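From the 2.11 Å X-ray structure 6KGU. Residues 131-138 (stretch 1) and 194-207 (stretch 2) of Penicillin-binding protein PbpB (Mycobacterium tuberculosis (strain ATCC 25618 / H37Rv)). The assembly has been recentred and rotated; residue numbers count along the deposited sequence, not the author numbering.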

# COMPACT_ATOMS: atom_id res chain seq x y z
N GLY A 131 0.18 -23.55 -0.04
CA GLY A 131 -0.53 -23.43 -1.30
C GLY A 131 -0.38 -22.02 -1.86
O GLY A 131 0.73 -21.55 -2.11
N SER A 132 -1.51 -21.33 -2.03
CA SER A 132 -1.49 -19.99 -2.59
C SER A 132 -0.95 -18.93 -1.62
O SER A 132 -0.77 -17.78 -2.03
N LEU A 133 -0.70 -19.28 -0.36
CA LEU A 133 -0.35 -18.27 0.64
C LEU A 133 0.89 -17.47 0.21
O LEU A 133 1.97 -18.03 0.01
N ALA A 134 0.72 -16.15 0.08
CA ALA A 134 1.81 -15.27 -0.34
C ALA A 134 2.47 -15.73 -1.64
O ALA A 134 3.64 -15.44 -1.89
N ALA A 135 1.72 -16.45 -2.50
CA ALA A 135 2.32 -16.90 -3.75
C ALA A 135 2.61 -15.75 -4.69
O ALA A 135 3.47 -15.89 -5.57
N ASN A 136 1.92 -14.62 -4.54
CA ASN A 136 2.24 -13.43 -5.34
C ASN A 136 3.69 -12.99 -5.11
O ASN A 136 4.33 -12.45 -6.03
N VAL A 137 4.19 -13.19 -3.90
CA VAL A 137 5.56 -12.84 -3.52
C VAL A 137 6.52 -14.00 -3.78
O VAL A 137 7.54 -13.83 -4.45
N VAL A 138 6.16 -15.19 -3.29
CA VAL A 138 7.05 -16.34 -3.31
C VAL A 138 7.32 -16.80 -4.74
O VAL A 138 8.46 -17.08 -5.12
N VAL A 194 14.84 -15.29 4.46
CA VAL A 194 13.89 -14.94 5.53
C VAL A 194 13.15 -13.66 5.12
O VAL A 194 13.77 -12.61 4.95
N LEU A 195 11.83 -13.75 4.96
CA LEU A 195 11.03 -12.60 4.56
C LEU A 195 10.59 -11.79 5.78
O LEU A 195 10.56 -12.29 6.91
N THR A 196 10.22 -10.53 5.54
CA THR A 196 9.57 -9.73 6.58
C THR A 196 8.13 -10.15 6.83
O THR A 196 7.55 -9.72 7.83
N LEU A 197 7.53 -10.94 5.92
CA LEU A 197 6.14 -11.37 6.07
C LEU A 197 5.91 -12.09 7.39
O LEU A 197 6.77 -12.82 7.89
N ASP A 198 4.73 -11.87 7.94
CA ASP A 198 4.20 -12.65 9.05
C ASP A 198 3.07 -13.50 8.47
O ASP A 198 2.03 -12.96 8.08
N ASN A 199 3.27 -14.82 8.44
CA ASN A 199 2.33 -15.71 7.76
C ASN A 199 0.94 -15.63 8.36
O ASN A 199 -0.04 -15.76 7.63
N ASP A 200 0.82 -15.38 9.67
CA ASP A 200 -0.50 -15.24 10.27
C ASP A 200 -1.20 -13.99 9.76
O ASP A 200 -2.37 -14.02 9.37
N ILE A 201 -0.49 -12.86 9.76
CA ILE A 201 -1.07 -11.64 9.21
C ILE A 201 -1.35 -11.81 7.73
O ILE A 201 -2.46 -11.51 7.25
N GLN A 202 -0.39 -12.36 6.98
CA GLN A 202 -0.59 -12.56 5.55
C GLN A 202 -1.82 -13.41 5.27
O GLN A 202 -2.63 -13.08 4.41
N PHE A 203 -1.97 -14.52 6.01
CA PHE A 203 -3.09 -15.41 5.76
C PHE A 203 -4.42 -14.70 5.98
O PHE A 203 -5.35 -14.83 5.17
N TYR A 204 -4.53 -13.94 7.07
CA TYR A 204 -5.78 -13.24 7.34
C TYR A 204 -6.04 -12.16 6.29
O TYR A 204 -7.15 -12.04 5.76
N VAL A 205 -5.01 -11.36 5.99
CA VAL A 205 -5.19 -10.29 5.00
C VAL A 205 -5.53 -10.88 3.63
O VAL A 205 -6.43 -10.39 2.95
N GLN A 206 -4.85 -11.96 3.24
CA GLN A 206 -5.09 -12.53 1.91
C GLN A 206 -6.51 -13.06 1.77
O GLN A 206 -7.16 -12.86 0.74
N GLN A 207 -7.02 -13.73 2.82
CA GLN A 207 -8.41 -14.16 2.83
C GLN A 207 -9.37 -12.98 2.79
O GLN A 207 -10.35 -12.99 2.05

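Stretch 2 enters as the end of a strand, passes through a short loop and becomes a helix from Asn199 onward; stretch 1 lies against it as a type II turn, Ser132 to Ala135, that leads into a helix of its own. The contact buries 438 Å², summed over both sides, and is apolar at the strand end and mixes apolar packing with hydrogen bonds along the helix.

Val194 is out of reach of stretch 1. Leu195 is the first residue to point toward it, and its m,t rotamer extends the side chain far enough for CD1 to lie 4.2 Å from CG1 of Val137, a t rotamer whose CA-to-CB bond also points toward the partner. Thr196 takes no part. Leu197, again m,t and pointing toward stretch 1, brings CD1 to 3.7 Å from CB of Ala134 and to 4.4 Å from CG1 of Val137. A branched aliphatic chain suits this buried place, since it can touch both neighbours without leaving a polar group unpaired. Ala134, in a left-handed conformation at phi/psi 53/27, also brings CA to 3.7 Å from NE2 of Gln202.

Asp198 makes no contact across the interface but shapes the helix that does. With chi1 at t, it sits at the N-cap, and its OD1 accepts from Ile201 N at 3.2 Å and, in a weak bond, from Asp200 N at 2.9 Å. A short acidic side chain is well suited to meeting amides that the first helical turn leaves without backbone acceptors.

Asn199 points sideways in an m rotamer, and its CG lies 4.1 Å from CD2 of Leu133. The CA-to-CB bond of Asp200 points away, and the residue is exposed, so its charge is easily accommodated; Ile201 is buried and out of reach. Gln202 points toward stretch 1. With chi1 at t, CG of Gln202 packs 3.6 Å from CD1 of Leu133; chi2 at p then turns the amide, whose NE2 donates to OE1 of Gln206 at 3.0 Å, a bond between successive turns of the same helix.

Phe203 points sideways and is exposed. Its CB is 3.9 Å from CD1 of Leu133, a methyl that lies at the edge of the ring, near its plane. Leu133 itself starts sideways, but its t,p rotamer brings its end nearer the helix, so that one residue spans Asn199, Gln202 and Phe203. Tyr204 points away and Val205 is out of reach.

Gln206 is the polar centre of the contact. Extended by chi1 and chi2 both at t, it presents its amide to the backbone of the turn: OE1 accepts from Ala134 N at 2.8 Å, and NE2 donates to Ser132 O at 3.1 Å, both nearly linear. Glutamine suits this place because one amide group offers both a donor and an acceptor. A water lies 3.0 Å from OG of Ser132, a p rotamer, and accepts a weak bond from NE2 of Gln206 at 3.3 Å, linking the two side chains. Gln207 does not reach stretch 1.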

# COMPACT_ATOMS: atom_id res chain seq x y z
CB SER A 132 -2.90 -19.59 -3.05
OG SER A 132 -3.73 -19.36 -1.93
CB LEU A 133 -0.10 -18.91 2.00
CG LEU A 133 0.34 -17.95 3.12
CD1 LEU A 133 -0.80 -17.01 3.48
CD2 LEU A 133 0.78 -18.72 4.38
CB ALA A 134 2.87 -15.12 0.76
CB ALA A 135 1.40 -17.90 -4.46
CB ASN A 136 1.28 -12.29 -4.99
CG ASN A 136 1.14 -12.08 -3.48
OD1 ASN A 136 0.84 -13.02 -2.73
ND2 ASN A 136 1.37 -10.85 -3.03
CB VAL A 137 5.58 -12.40 -2.04
CG1 VAL A 137 6.99 -12.41 -1.47
CG2 VAL A 137 4.94 -10.99 -1.88
CB VAL A 138 6.47 -17.49 -2.47
CG1 VAL A 138 7.17 -18.82 -2.77
CG2 VAL A 138 6.52 -17.16 -0.98
CB VAL A 194 14.61 -14.73 6.87
CG1 VAL A 194 13.59 -14.42 7.97
CG2 VAL A 194 15.49 -15.96 7.24
CB LEU A 195 9.80 -13.03 3.76
CG LEU A 195 10.11 -13.90 2.54
CD1 LEU A 195 8.85 -14.31 1.81
CD2 LEU A 195 11.06 -13.15 1.59
CB THR A 196 9.61 -8.25 6.19
OG1 THR A 196 8.98 -8.06 4.92
CG2 THR A 196 11.05 -7.75 6.11
CB LEU A 197 5.73 -12.32 4.93
CG LEU A 197 5.71 -11.80 3.49
CD1 LEU A 197 5.21 -12.89 2.52
CD2 LEU A 197 4.85 -10.52 3.35
CB ASP A 198 3.72 -11.73 10.17
CG ASP A 198 3.14 -12.49 11.36
OD1 ASP A 198 2.37 -13.44 11.16
OD2 ASP A 198 3.46 -12.10 12.50
CB ASN A 199 2.84 -17.15 7.79
CG ASN A 199 3.91 -17.41 6.72
OD1 ASN A 199 4.23 -16.52 5.92
ND2 ASN A 199 4.45 -18.62 6.70
CB ASP A 200 -0.40 -15.20 11.80
CG ASP A 200 0.26 -16.44 12.38
OD1 ASP A 200 0.10 -17.55 11.80
OD2 ASP A 200 0.91 -16.32 13.44
CB ILE A 201 -0.15 -10.44 9.50
CG1 ILE A 201 -0.01 -10.27 11.03
CG2 ILE A 201 -0.68 -9.19 8.82
CD1 ILE A 201 1.02 -9.23 11.49
CB GLN A 202 0.65 -13.21 4.92
CG GLN A 202 0.47 -13.61 3.44
CD GLN A 202 0.59 -12.42 2.51
OE1 GLN A 202 1.22 -11.43 2.85
NE2 GLN A 202 -0.01 -12.53 1.31
CB PHE A 203 -3.00 -16.66 6.65
CG PHE A 203 -4.09 -17.67 6.39
CD1 PHE A 203 -4.16 -18.33 5.17
CD2 PHE A 203 -5.04 -17.95 7.35
CE1 PHE A 203 -5.15 -19.26 4.91
CE2 PHE A 203 -6.04 -18.88 7.10
CZ PHE A 203 -6.10 -19.54 5.89
CB TYR A 204 -5.74 -12.61 8.75
CG TYR A 204 -7.05 -12.00 9.17
CD1 TYR A 204 -8.07 -12.78 9.72
CD2 TYR A 204 -7.28 -10.64 9.04
CE1 TYR A 204 -9.29 -12.22 10.10
CE2 TYR A 204 -8.48 -10.07 9.43
CZ TYR A 204 -9.49 -10.87 9.95
OH TYR A 204 -10.68 -10.28 10.33
CB VAL A 205 -3.93 -9.41 4.96
CG1 VAL A 205 -3.98 -8.43 3.77
CG2 VAL A 205 -3.78 -8.65 6.30
CB GLN A 206 -4.07 -13.65 1.62
CG GLN A 206 -4.08 -14.16 0.18
CD GLN A 206 -2.85 -15.00 -0.17
OE1 GLN A 206 -1.78 -14.85 0.43
NE2 GLN A 206 -3.02 -15.92 -1.13
CB GLN A 207 -8.68 -14.98 4.08
CG GLN A 207 -8.08 -16.33 4.12
CD GLN A 207 -8.49 -16.99 5.41
OE1 GLN A 207 -7.96 -16.67 6.49
NE2 GLN A 207 -9.51 -17.84 5.33
O HOH W 1 -5.92 -17.39 -1.69